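Local coordinates for malonyl CoA:acyl carrier protein malonyltransferase (Streptomyces coelicolor, PDB 1NM2) that probably transfers the malonyl group from coenzyme A to the acyl carrier protein, supplying malonyl-ACP for fatty acid biosynthesis, at residues 262-265 against 266-270. Sequence-based numbering, arbitrary orientation.
Sequences METF and KELGV
Val270 N reaches back to Phe265 O across the end of helix 258-267, at 3.0 Å in a nearly straight bond (N-H...O 166°). The second closing bond runs from Gly269 N to Lys266 O at 2.7 Å, and with Gly269 at positive phi (73°) the chain turns out of the helix. Up to this point the regular i to i+4 pattern holds: Lys266 N, Glu267 N and Leu268 N bond Met262 O, Glu263 O and Thr264 O. Leu268 N is shared, its main bond going to Thr264 O and a weak one to Phe265 O.

On the exposed side, Glu263 and Lys266 run side by side. The lysine chain is extended beyond CG, whereas the glutamate bends at chi2 (-62°), which brings its carboxylate beside the ammonium; Lys266 NZ then meets Glu263 OE2 at 2.8 Å, from above the carboxylate plane, in a salt bridge. Thr264 OG1 is hydrogen-bonded to Gly235 O, while its CG2 lies 4.2 Å from Leu268 CD1.

The apolar contact bridges the turn: Val270 CG1 packs on Phe265 CB at 3.7 Å. The ring of Phe265 continues inward to Val4 and Val6 of strand 3-7 and Ala95 of strand 93-96, and Val270 also touches Val4. The two closing backbone bonds, with Gly269 at positive phi, make a Schellman motif joining helix 258-267 to strand 272-275 of the parallel sheet in the alpha/beta hydrolase-like core.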
loop_
_atom_site.group_PDB
_atom_site.type_symbol
_atom_site.label_atom_id
_atom_site.label_comp_id
_atom_site.label_asym_id
_atom_site.label_seq_id
_atom_site.Cartn_x
_atom_site.Cartn_y
_atom_site.Cartn_z
ATOM N N MET A 262 -7.862 9.692 -3.703
ATOM C CA MET A 262 -9.270 9.468 -4.021
ATOM C C MET A 262 -9.896 10.719 -4.631
ATOM O O MET A 262 -10.767 10.614 -5.493
ATOM C CB MET A 262 -10.059 9.020 -2.777
ATOM C CG MET A 262 -9.732 7.581 -2.319
ATOM S SD MET A 262 -10.889 6.856 -1.119
ATOM C CE MET A 262 -10.475 7.797 0.358
ATOM N N GLU A 263 -9.456 11.896 -4.185
ATOM C CA GLU A 263 -9.962 13.152 -4.736
ATOM C C GLU A 263 -9.585 13.207 -6.218
ATOM O O GLU A 263 -10.359 13.656 -7.059
ATOM C CB GLU A 263 -9.340 14.355 -4.016
ATOM C CG GLU A 263 -9.844 14.585 -2.602
ATOM C CD GLU A 263 -11.335 14.868 -2.560
ATOM O OE1 GLU A 263 -11.803 15.699 -3.371
ATOM O OE2 GLU A 263 -12.035 14.263 -1.718
ATOM N N THR A 264 -8.379 12.744 -6.529
ATOM C CA THR A 264 -7.902 12.727 -7.905
ATOM C C THR A 264 -8.703 11.722 -8.741
ATOM O O THR A 264 -9.002 11.980 -9.912
ATOM C CB THR A 264 -6.396 12.399 -7.944
ATOM O OG1 THR A 264 -5.668 13.539 -7.470
ATOM C CG2 THR A 264 -5.935 12.056 -9.353
ATOM N N PHE A 265 -9.061 10.587 -8.148
ATOM C CA PHE A 265 -9.854 9.588 -8.874
ATOM C C PHE A 265 -11.166 10.276 -9.294
ATOM O O PHE A 265 -11.673 10.063 -10.395
ATOM C CB PHE A 265 -10.173 8.373 -7.980
ATOM C CG PHE A 265 -8.962 7.591 -7.519
ATOM C CD1 PHE A 265 -9.068 6.714 -6.440
ATOM C CD2 PHE A 265 -7.722 7.733 -8.140
ATOM C CE1 PHE A 265 -7.959 5.994 -5.983
ATOM C CE2 PHE A 265 -6.608 7.017 -7.688
ATOM C CZ PHE A 265 -6.731 6.147 -6.604
ATOM N N LYS A 266 -11.706 11.105 -8.402
ATOM C CA LYS A 266 -12.940 11.835 -8.681
ATOM C C LYS A 266 -12.716 12.777 -9.854
ATOM O O LYS A 266 -13.504 12.813 -10.802
ATOM C CB LYS A 266 -13.366 12.666 -7.470
ATOM C CG LYS A 266 -13.647 11.883 -6.195
ATOM C CD LYS A 266 -14.149 12.837 -5.119
ATOM C CE LYS A 266 -14.180 12.197 -3.746
ATOM N NZ LYS A 266 -14.478 13.214 -2.695
ATOM N N GLU A 267 -11.639 13.553 -9.776
ATOM C CA GLU A 267 -11.298 14.499 -10.829
ATOM C C GLU A 267 -11.137 13.778 -12.165
ATOM O O GLU A 267 -11.347 14.368 -13.222
ATOM C CB GLU A 267 -10.004 15.243 -10.472
ATOM C CG GLU A 267 -10.115 16.122 -9.229
ATOM C CD GLU A 267 -8.824 16.863 -8.901
ATOM O OE1 GLU A 267 -7.813 16.198 -8.575
ATOM O OE2 GLU A 267 -8.819 18.112 -8.969
ATOM N N LEU A 268 -10.768 12.502 -12.114
ATOM C CA LEU A 268 -10.587 11.711 -13.328
ATOM C C LEU A 268 -11.906 11.077 -13.774
ATOM O O LEU A 268 -11.964 10.415 -14.809
ATOM C CB LEU A 268 -9.543 10.606 -13.104
ATOM C CG LEU A 268 -8.073 10.962 -12.837
ATOM C CD1 LEU A 268 -7.297 9.687 -12.534
ATOM C CD2 LEU A 268 -7.467 11.671 -14.043
ATOM N N GLY A 269 -12.958 11.273 -12.988
ATOM C CA GLY A 269 -14.257 10.712 -13.330
ATOM C C GLY A 269 -14.365 9.206 -13.137
ATOM O O GLY A 269 -15.101 8.530 -13.859
ATOM N N VAL A 270 -13.639 8.676 -12.158
ATOM C CA VAL A 270 -13.655 7.243 -11.871
ATOM C C VAL A 270 -15.083 6.694 -11.764
ATOM O O VAL A 270 -15.940 7.298 -11.116
ATOM C CB VAL A 270 -12.899 6.950 -10.551
ATOM C CG1 VAL A 270 -13.554 7.704 -9.395
ATOM C CG2 VAL A 270 -12.874 5.449 -10.281
#